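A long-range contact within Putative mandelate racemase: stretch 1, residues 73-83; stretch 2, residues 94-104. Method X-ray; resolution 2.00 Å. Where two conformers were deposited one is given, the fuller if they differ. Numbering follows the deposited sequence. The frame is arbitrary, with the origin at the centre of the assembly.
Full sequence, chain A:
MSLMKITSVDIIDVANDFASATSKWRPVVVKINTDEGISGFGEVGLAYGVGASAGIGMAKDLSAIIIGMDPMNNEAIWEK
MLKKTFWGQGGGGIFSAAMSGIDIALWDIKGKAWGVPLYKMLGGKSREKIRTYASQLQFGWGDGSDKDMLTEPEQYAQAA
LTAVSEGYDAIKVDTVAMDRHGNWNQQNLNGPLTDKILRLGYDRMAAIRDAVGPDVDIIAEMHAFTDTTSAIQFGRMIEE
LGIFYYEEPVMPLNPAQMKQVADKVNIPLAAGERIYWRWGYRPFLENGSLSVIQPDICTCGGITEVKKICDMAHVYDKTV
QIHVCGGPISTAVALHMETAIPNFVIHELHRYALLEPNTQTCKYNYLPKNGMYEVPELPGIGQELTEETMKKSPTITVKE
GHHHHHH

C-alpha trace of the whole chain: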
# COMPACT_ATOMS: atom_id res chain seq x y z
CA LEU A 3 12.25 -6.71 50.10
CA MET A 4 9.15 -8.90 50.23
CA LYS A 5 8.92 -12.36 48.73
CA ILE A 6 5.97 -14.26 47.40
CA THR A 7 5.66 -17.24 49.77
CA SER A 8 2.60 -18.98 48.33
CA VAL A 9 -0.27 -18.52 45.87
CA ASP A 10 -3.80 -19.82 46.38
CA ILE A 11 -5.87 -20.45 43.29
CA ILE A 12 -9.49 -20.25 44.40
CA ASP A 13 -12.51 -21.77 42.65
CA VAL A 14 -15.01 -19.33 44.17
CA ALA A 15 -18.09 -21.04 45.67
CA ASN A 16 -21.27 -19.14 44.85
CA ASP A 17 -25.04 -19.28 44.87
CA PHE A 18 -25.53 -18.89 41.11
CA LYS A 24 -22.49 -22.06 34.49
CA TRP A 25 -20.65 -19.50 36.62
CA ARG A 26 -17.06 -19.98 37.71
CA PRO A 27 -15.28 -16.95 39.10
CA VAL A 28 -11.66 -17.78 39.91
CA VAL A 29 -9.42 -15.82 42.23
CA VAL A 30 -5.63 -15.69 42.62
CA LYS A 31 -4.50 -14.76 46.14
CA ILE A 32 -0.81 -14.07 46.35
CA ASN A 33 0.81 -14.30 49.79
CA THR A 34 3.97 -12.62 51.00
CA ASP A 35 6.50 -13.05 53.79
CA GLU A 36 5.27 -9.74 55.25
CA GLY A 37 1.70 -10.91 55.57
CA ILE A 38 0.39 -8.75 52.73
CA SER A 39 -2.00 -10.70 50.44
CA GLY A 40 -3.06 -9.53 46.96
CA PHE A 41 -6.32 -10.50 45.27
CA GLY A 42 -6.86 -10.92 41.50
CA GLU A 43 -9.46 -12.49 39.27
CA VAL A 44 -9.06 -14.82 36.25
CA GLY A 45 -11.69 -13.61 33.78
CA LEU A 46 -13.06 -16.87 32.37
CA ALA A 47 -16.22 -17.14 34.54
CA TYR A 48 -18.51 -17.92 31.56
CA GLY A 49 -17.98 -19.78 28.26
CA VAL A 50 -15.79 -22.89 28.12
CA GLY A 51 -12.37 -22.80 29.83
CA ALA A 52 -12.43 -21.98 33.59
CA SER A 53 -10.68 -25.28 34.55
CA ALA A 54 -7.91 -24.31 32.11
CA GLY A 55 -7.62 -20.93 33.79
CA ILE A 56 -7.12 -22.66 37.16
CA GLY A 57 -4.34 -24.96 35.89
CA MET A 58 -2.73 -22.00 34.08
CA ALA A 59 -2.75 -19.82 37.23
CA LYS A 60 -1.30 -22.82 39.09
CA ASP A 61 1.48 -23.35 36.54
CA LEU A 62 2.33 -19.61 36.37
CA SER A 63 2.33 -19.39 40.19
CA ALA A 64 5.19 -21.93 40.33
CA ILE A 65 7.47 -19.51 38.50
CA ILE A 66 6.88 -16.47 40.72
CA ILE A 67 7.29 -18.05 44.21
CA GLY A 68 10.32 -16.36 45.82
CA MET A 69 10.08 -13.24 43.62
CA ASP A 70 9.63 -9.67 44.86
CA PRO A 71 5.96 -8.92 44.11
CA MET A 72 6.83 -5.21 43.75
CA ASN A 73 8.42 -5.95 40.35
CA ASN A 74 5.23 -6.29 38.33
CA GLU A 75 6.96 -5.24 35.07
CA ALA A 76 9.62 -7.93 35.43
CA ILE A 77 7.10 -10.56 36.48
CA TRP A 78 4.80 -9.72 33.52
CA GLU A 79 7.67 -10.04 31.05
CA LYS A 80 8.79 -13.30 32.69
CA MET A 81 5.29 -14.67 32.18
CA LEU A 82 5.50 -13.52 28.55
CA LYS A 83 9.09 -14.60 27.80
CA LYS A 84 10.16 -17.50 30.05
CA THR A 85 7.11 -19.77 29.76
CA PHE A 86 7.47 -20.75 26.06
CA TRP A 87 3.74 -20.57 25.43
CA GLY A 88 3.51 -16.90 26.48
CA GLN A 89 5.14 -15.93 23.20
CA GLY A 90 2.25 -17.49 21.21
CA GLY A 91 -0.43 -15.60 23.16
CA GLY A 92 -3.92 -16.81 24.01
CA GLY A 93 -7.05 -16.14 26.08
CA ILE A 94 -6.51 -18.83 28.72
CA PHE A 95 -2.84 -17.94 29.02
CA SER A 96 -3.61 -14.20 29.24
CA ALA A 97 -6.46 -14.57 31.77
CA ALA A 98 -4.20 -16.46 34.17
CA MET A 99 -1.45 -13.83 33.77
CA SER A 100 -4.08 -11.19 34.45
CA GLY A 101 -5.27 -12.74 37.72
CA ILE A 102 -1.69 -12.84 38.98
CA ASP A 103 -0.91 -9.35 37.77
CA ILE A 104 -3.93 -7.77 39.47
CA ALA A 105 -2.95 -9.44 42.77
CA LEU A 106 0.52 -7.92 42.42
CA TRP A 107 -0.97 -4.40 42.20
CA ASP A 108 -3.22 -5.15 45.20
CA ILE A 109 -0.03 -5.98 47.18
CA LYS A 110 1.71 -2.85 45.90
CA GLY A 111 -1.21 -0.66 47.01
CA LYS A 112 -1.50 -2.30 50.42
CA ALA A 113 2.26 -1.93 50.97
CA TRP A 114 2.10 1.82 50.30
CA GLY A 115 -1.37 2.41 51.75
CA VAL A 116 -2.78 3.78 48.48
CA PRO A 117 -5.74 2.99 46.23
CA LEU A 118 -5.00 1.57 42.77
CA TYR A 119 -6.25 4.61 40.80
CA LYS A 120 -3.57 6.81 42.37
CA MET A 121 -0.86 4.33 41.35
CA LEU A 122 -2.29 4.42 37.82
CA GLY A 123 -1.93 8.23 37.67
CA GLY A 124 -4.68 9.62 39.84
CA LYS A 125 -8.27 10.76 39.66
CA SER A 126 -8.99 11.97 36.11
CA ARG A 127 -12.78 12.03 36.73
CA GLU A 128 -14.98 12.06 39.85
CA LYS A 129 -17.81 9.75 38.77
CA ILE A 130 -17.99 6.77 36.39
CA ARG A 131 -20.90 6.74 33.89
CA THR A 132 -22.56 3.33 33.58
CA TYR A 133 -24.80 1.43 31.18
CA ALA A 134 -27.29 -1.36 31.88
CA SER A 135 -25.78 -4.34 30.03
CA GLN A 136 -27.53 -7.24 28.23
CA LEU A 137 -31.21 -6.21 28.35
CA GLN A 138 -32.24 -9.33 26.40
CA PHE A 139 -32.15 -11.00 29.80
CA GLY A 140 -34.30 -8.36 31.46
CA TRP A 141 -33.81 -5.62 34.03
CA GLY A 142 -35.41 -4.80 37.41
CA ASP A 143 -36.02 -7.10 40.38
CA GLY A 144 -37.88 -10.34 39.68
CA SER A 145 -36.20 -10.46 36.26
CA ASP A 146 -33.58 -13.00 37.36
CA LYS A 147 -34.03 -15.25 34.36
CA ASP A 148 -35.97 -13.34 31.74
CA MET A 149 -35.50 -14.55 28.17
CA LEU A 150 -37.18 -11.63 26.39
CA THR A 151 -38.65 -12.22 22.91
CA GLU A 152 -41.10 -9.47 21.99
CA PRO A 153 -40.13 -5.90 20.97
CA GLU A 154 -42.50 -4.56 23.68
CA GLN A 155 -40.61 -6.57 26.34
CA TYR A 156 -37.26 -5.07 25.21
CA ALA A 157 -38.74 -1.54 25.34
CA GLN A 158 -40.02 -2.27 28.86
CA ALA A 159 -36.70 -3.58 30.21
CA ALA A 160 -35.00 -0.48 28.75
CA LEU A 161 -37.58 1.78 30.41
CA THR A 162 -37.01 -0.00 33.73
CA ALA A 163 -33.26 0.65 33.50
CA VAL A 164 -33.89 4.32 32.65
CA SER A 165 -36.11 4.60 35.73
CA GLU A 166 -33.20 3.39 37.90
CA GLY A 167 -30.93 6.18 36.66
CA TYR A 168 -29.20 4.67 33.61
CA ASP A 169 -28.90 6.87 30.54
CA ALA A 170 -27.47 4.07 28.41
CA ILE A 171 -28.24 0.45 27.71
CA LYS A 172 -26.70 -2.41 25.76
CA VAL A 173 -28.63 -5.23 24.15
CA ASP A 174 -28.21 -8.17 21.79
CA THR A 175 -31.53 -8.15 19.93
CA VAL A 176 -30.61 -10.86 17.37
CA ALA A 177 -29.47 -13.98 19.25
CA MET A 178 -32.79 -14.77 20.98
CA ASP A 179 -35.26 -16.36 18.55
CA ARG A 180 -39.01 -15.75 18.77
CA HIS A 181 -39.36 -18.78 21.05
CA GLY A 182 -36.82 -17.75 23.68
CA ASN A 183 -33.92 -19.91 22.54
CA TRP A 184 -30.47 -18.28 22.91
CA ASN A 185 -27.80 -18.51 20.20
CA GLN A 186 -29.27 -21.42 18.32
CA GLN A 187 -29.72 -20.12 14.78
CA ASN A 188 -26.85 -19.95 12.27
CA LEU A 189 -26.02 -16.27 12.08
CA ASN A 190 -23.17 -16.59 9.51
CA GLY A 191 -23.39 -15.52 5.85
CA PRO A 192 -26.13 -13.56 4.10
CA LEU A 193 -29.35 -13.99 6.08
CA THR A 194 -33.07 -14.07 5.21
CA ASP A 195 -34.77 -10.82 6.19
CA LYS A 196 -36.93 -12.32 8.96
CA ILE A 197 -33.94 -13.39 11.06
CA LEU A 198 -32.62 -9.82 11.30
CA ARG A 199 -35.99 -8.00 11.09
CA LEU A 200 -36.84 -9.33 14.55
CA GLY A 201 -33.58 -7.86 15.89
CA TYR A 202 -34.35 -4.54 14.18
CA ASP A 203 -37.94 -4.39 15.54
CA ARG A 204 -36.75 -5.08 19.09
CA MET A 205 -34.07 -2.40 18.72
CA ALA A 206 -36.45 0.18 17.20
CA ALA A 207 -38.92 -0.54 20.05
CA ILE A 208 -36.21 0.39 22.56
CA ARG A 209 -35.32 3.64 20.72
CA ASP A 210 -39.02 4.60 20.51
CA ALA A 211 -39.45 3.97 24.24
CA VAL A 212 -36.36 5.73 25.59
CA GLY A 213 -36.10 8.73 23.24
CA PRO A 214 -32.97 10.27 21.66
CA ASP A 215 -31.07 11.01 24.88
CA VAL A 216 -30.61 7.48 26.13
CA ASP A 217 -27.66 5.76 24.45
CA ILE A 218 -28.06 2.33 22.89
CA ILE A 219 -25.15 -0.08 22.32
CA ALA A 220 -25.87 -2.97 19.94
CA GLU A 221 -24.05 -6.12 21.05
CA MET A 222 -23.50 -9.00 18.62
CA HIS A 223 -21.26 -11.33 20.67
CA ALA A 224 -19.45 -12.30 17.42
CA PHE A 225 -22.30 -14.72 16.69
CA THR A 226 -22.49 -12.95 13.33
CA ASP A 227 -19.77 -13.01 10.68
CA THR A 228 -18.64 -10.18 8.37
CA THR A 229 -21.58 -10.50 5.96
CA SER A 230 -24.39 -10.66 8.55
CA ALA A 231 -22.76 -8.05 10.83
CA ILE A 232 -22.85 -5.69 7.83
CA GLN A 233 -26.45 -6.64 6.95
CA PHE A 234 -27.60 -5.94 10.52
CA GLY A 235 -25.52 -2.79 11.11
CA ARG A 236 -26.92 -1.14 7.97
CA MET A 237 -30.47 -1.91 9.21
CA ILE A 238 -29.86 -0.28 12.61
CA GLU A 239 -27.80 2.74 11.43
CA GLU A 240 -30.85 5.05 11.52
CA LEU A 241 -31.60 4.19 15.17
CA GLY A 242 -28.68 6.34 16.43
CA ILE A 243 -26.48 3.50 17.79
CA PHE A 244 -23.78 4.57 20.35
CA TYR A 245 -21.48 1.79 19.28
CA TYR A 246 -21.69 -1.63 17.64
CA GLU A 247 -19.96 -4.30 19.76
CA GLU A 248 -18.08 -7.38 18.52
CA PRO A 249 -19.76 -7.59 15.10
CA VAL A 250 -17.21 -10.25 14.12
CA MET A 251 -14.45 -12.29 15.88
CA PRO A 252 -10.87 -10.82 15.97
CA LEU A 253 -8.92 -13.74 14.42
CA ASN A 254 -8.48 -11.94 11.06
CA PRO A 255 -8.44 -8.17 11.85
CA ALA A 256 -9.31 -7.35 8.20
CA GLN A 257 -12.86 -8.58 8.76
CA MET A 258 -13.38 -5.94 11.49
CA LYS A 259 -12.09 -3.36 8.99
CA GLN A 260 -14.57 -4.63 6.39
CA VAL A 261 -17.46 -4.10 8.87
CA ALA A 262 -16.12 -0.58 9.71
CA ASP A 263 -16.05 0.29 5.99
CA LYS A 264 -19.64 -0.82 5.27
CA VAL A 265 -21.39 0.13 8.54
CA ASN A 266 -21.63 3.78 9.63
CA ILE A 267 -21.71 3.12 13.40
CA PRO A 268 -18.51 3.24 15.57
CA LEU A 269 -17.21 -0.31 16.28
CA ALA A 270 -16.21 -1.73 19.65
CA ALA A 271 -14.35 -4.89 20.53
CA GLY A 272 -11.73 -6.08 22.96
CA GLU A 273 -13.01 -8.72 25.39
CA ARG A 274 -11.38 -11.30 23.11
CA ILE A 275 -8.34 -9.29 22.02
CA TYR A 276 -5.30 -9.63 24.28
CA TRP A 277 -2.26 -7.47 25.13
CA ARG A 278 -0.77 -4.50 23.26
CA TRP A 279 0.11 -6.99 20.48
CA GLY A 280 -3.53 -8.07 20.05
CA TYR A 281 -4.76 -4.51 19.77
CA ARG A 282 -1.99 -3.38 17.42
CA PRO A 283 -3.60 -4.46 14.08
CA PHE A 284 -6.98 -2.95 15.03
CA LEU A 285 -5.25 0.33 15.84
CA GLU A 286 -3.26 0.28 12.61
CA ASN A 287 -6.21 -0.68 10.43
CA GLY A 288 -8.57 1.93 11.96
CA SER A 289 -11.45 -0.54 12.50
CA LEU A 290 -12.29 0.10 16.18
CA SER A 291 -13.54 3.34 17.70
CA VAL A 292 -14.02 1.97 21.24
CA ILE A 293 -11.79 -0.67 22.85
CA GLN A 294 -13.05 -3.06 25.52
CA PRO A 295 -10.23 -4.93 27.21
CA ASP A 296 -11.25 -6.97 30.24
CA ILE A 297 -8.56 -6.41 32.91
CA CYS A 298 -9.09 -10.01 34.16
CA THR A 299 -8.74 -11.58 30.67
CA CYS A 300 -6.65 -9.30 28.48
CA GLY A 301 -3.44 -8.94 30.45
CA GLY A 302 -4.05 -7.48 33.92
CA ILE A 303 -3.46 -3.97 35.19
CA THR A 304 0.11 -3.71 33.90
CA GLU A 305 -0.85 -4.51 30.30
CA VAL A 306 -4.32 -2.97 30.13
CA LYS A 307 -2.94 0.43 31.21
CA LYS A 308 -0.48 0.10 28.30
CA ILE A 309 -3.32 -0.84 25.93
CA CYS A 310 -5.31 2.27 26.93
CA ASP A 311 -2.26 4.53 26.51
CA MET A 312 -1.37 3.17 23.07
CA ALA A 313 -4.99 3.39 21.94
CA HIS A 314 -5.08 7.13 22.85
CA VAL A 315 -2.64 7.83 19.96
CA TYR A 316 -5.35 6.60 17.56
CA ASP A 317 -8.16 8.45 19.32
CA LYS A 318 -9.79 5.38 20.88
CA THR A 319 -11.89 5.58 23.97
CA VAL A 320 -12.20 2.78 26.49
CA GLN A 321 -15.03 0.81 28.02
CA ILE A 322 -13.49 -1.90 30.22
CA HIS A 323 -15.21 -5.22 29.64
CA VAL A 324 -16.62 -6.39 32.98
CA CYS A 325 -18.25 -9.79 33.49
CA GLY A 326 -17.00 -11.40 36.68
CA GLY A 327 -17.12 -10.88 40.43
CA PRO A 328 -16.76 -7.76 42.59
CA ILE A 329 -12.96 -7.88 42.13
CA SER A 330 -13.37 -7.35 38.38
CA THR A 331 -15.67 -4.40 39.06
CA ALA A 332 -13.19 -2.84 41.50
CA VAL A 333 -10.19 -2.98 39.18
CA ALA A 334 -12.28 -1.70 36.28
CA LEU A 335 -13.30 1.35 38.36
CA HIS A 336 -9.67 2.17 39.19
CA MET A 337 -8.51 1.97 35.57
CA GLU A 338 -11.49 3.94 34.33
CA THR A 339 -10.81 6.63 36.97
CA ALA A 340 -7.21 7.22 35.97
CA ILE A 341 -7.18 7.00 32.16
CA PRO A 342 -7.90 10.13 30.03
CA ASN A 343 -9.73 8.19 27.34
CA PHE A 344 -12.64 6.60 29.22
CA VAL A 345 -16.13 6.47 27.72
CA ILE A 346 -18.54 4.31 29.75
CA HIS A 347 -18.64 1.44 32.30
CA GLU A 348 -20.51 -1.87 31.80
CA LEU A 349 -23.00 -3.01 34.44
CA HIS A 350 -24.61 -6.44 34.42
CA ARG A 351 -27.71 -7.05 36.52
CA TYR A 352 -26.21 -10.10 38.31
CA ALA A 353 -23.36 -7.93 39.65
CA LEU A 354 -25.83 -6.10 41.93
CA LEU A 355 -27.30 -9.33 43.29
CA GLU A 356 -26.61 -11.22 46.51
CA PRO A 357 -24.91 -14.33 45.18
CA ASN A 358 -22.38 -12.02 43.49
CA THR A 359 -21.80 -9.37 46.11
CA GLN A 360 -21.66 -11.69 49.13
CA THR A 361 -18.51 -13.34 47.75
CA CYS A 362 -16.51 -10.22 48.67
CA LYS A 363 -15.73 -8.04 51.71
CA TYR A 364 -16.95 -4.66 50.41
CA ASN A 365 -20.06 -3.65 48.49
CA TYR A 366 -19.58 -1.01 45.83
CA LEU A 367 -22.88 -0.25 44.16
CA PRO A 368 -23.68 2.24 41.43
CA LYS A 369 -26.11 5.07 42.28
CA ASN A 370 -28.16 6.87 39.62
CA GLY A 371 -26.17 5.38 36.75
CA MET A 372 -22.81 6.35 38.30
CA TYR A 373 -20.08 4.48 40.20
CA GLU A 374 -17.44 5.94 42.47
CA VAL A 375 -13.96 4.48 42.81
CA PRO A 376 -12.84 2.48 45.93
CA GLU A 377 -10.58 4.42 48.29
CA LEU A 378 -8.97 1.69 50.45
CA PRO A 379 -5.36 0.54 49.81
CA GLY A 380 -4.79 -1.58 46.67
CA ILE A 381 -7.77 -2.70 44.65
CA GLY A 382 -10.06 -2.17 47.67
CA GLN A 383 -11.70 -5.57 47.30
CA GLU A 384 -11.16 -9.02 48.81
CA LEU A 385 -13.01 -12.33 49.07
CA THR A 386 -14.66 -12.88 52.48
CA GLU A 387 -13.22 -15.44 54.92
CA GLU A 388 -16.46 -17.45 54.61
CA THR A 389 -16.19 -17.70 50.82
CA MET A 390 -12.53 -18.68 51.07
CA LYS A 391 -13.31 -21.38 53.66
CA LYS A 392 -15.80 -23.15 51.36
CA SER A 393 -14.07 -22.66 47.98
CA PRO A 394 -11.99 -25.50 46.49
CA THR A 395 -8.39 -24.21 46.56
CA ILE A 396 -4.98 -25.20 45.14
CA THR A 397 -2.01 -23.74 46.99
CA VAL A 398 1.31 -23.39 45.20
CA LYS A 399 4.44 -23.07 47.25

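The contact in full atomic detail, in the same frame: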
# COMPACT_ATOMS: atom_id res chain seq x y z
N ASN A 73 7.89 -6.00 41.71
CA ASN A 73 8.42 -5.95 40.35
C ASN A 73 7.41 -6.47 39.33
O ASN A 73 7.64 -7.45 38.64
CB ASN A 73 9.74 -6.77 40.24
CG ASN A 73 10.78 -6.33 41.25
OD1 ASN A 73 10.69 -5.24 41.78
ND2 ASN A 73 11.79 -7.17 41.51
N ASN A 74 6.26 -5.81 39.24
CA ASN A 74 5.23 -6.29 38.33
C ASN A 74 5.69 -6.30 36.87
O ASN A 74 5.30 -7.18 36.11
CB ASN A 74 3.92 -5.49 38.49
CG ASN A 74 4.12 -4.00 38.25
OD1 ASN A 74 4.72 -3.31 39.06
ND2 ASN A 74 3.62 -3.50 37.13
N GLU A 75 6.50 -5.32 36.47
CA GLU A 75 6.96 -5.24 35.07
C GLU A 75 7.81 -6.46 34.73
O GLU A 75 7.62 -7.10 33.71
CB GLU A 75 7.78 -3.97 34.82
CG GLU A 75 6.97 -2.65 34.73
CD GLU A 75 6.20 -2.47 33.41
OE1 GLU A 75 6.47 -3.19 32.44
OE2 GLU A 75 5.31 -1.60 33.34
N ALA A 76 8.75 -6.77 35.62
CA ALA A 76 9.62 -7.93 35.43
C ALA A 76 8.85 -9.24 35.49
O ALA A 76 9.16 -10.15 34.75
CB ALA A 76 10.75 -7.92 36.46
N ILE A 77 7.85 -9.32 36.35
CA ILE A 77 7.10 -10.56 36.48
C ILE A 77 6.22 -10.74 35.22
O ILE A 77 6.14 -11.83 34.68
CB ILE A 77 6.25 -10.60 37.78
CG1 ILE A 77 7.15 -10.90 38.99
CG2 ILE A 77 5.12 -11.64 37.70
CD1 ILE A 77 6.66 -10.32 40.30
N TRP A 78 5.60 -9.66 34.75
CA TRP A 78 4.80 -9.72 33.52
C TRP A 78 5.64 -10.25 32.34
O TRP A 78 5.25 -11.18 31.64
CB TRP A 78 4.17 -8.36 33.19
CG TRP A 78 2.92 -8.52 32.32
CD1 TRP A 78 1.64 -8.63 32.75
CD2 TRP A 78 2.88 -8.67 30.90
NE1 TRP A 78 0.79 -8.80 31.68
CE2 TRP A 78 1.52 -8.82 30.53
CE3 TRP A 78 3.85 -8.66 29.90
CZ2 TRP A 78 1.11 -8.99 29.19
CZ3 TRP A 78 3.44 -8.81 28.56
CH2 TRP A 78 2.09 -8.97 28.23
N GLU A 79 6.82 -9.68 32.17
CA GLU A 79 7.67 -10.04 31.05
C GLU A 79 8.25 -11.45 31.22
O GLU A 79 8.54 -12.12 30.24
CB GLU A 79 8.79 -9.00 30.88
CG GLU A 79 9.69 -9.22 29.66
CD GLU A 79 9.18 -8.58 28.37
OE1 GLU A 79 8.02 -8.08 28.33
OE2 GLU A 79 9.95 -8.56 27.39
N LYS A 80 8.44 -11.90 32.45
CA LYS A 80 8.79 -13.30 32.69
C LYS A 80 7.67 -14.23 32.27
O LYS A 80 7.91 -15.28 31.67
CB LYS A 80 9.14 -13.54 34.16
CG LYS A 80 9.84 -14.87 34.42
CD LYS A 80 10.02 -15.09 35.93
CE LYS A 80 10.43 -16.54 36.20
NZ LYS A 80 10.89 -16.77 37.60
N MET A 81 6.43 -13.86 32.60
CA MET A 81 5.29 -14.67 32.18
C MET A 81 5.16 -14.71 30.65
O MET A 81 4.81 -15.75 30.06
CB MET A 81 4.02 -14.23 32.88
CG MET A 81 4.04 -14.48 34.41
SD MET A 81 2.38 -14.32 35.11
CE MET A 81 2.06 -12.54 35.08
N LEU A 82 5.48 -13.58 30.01
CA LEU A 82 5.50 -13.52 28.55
C LEU A 82 6.63 -14.37 27.96
O LEU A 82 6.39 -15.14 27.04
CB LEU A 82 5.63 -12.08 28.05
CG LEU A 82 5.78 -11.87 26.53
CD1 LEU A 82 4.60 -12.42 25.78
CD2 LEU A 82 6.00 -10.39 26.18
N LYS A 83 7.84 -14.22 28.50
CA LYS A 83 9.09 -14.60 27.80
C LYS A 83 9.72 -15.92 28.24
O LYS A 83 10.47 -16.54 27.48
CB LYS A 83 10.17 -13.52 27.93
CG LYS A 83 9.92 -12.21 27.13
CD LYS A 83 9.85 -12.50 25.63
CE LYS A 83 9.62 -11.21 24.82
NZ LYS A 83 10.76 -10.29 24.95
N ILE A 94 -6.76 -18.12 27.46
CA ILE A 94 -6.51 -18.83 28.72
C ILE A 94 -5.18 -18.40 29.35
O ILE A 94 -5.11 -18.11 30.56
CB ILE A 94 -6.43 -20.36 28.52
CG1 ILE A 94 -7.63 -20.87 27.71
CG2 ILE A 94 -6.21 -21.09 29.89
CD1 ILE A 94 -9.02 -20.51 28.26
N PHE A 95 -4.14 -18.36 28.53
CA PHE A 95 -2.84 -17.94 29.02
C PHE A 95 -2.90 -16.53 29.63
O PHE A 95 -2.50 -16.31 30.77
CB PHE A 95 -1.80 -17.96 27.91
CG PHE A 95 -0.40 -17.99 28.43
CD1 PHE A 95 0.27 -19.18 28.57
CD2 PHE A 95 0.22 -16.83 28.87
CE1 PHE A 95 1.53 -19.21 29.09
CE2 PHE A 95 1.51 -16.87 29.41
CZ PHE A 95 2.15 -18.06 29.50
N SER A 96 -3.47 -15.60 28.86
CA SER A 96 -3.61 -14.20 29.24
C SER A 96 -4.44 -14.01 30.51
O SER A 96 -4.05 -13.24 31.37
CB SER A 96 -4.27 -13.43 28.13
OG SER A 96 -4.39 -12.06 28.48
N ALA A 97 -5.57 -14.71 30.61
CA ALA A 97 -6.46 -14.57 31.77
C ALA A 97 -5.81 -15.03 33.08
O ALA A 97 -6.01 -14.43 34.14
CB ALA A 97 -7.79 -15.30 31.54
N ALA A 98 -4.99 -16.06 33.00
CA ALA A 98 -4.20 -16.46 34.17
C ALA A 98 -3.10 -15.48 34.55
O ALA A 98 -2.92 -15.22 35.73
CB ALA A 98 -3.63 -17.86 33.99
N MET A 99 -2.39 -14.93 33.56
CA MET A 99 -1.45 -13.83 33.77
C MET A 99 -2.11 -12.66 34.45
O MET A 99 -1.53 -12.02 35.31
CB MET A 99 -0.89 -13.33 32.43
CG MET A 99 0.27 -14.12 31.87
SD MET A 99 0.65 -13.51 30.22
CE MET A 99 1.84 -12.22 30.61
N SER A 100 -3.34 -12.36 34.00
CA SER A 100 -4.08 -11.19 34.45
C SER A 100 -4.44 -11.31 35.93
O SER A 100 -4.26 -10.35 36.67
CB SER A 100 -5.37 -11.04 33.63
OG SER A 100 -5.09 -10.99 32.24
N GLY A 101 -4.94 -12.48 36.33
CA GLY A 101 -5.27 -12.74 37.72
C GLY A 101 -4.10 -12.48 38.63
O GLY A 101 -4.23 -11.79 39.64
N ILE A 102 -2.94 -13.02 38.25
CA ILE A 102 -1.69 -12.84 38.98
C ILE A 102 -1.27 -11.39 39.03
O ILE A 102 -0.93 -10.88 40.10
CB ILE A 102 -0.59 -13.70 38.36
CG1 ILE A 102 -0.85 -15.18 38.72
CG2 ILE A 102 0.80 -13.29 38.85
CD1 ILE A 102 0.02 -16.14 38.01
N ASP A 103 -1.35 -10.72 37.89
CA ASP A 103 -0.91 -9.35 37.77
C ASP A 103 -1.71 -8.42 38.66
O ASP A 103 -1.13 -7.55 39.31
CB ASP A 103 -1.01 -8.86 36.32
CG ASP A 103 -0.45 -7.47 36.14
OD1 ASP A 103 0.79 -7.31 36.11
OD2 ASP A 103 -1.27 -6.52 36.05
N ILE A 104 -3.04 -8.58 38.64
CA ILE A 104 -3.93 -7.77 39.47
C ILE A 104 -3.56 -7.92 40.96
O ILE A 104 -3.47 -6.93 41.69
CB ILE A 104 -5.43 -8.15 39.26
CG1 ILE A 104 -5.92 -7.76 37.86
CG2 ILE A 104 -6.31 -7.46 40.32
CD1 ILE A 104 -7.15 -8.51 37.43
O HOH W 1 2.83 -9.03 36.35

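Two methionines form the apolar centre of this contact. Met-81 and Met-99 both point toward the opposing helix, and they bury more area than any other residues here. Met-81 CA and Met-99 CA lie 7.0 Å apart. The methyl CE of Met-99 comes within 3.7 Å of Met-81 CB. In return, Met-81 CE reaches back to the backbone, 3.6 Å from Met-99 O. The same Met-81 CE also touches Ile-102 CG2 at 4.0 Å, which extends the apolar patch by one turn of the second helix.

Met-99 CE also sits over one face of the Trp-78 ring. Met-99 CE lies 3.6 Å from the centroid of the Trp-78 six-membered ring and 20° off the ring normal, the geometry of a CH-pi contact. The closest atoms are Met-99 CE and Trp-78 CE2, at 3.4 Å. The CA-to-CB bond of Trp-78 points sideways, but the ring end comes nearer to the second helix. Phe-95 behaves similarly. Its ring turns an edge to the backbone, with Phe-95 CE2 3.5 Å from Met-81 O, so a weakly positive ring edge meets a carbonyl oxygen.

Helices 74-83 and 94-104 frame these side chains. They run nearly antiparallel, at 164°, with their axes 10.7 Å apart at closest approach. Each is held by its own backbone hydrogen bonds. No direct hydrogen bond joins the two.

The polar edge lies where Asn-74 faces Asp-103, with Asn-74 CA and Asp-103 CA 6.9 Å apart. Asp-103 OD1 lies near the plane of the Trp-78 ring, 3.7 Å from Trp-78 CD1. Water 1 links the helices here. The oxygen of water 1 donates to Asn-74 O at 3.1 Å and to Asp-103 OD1 at 2.7 Å. The buried carboxylate is thus tied to the first turn of the other helix through solvent.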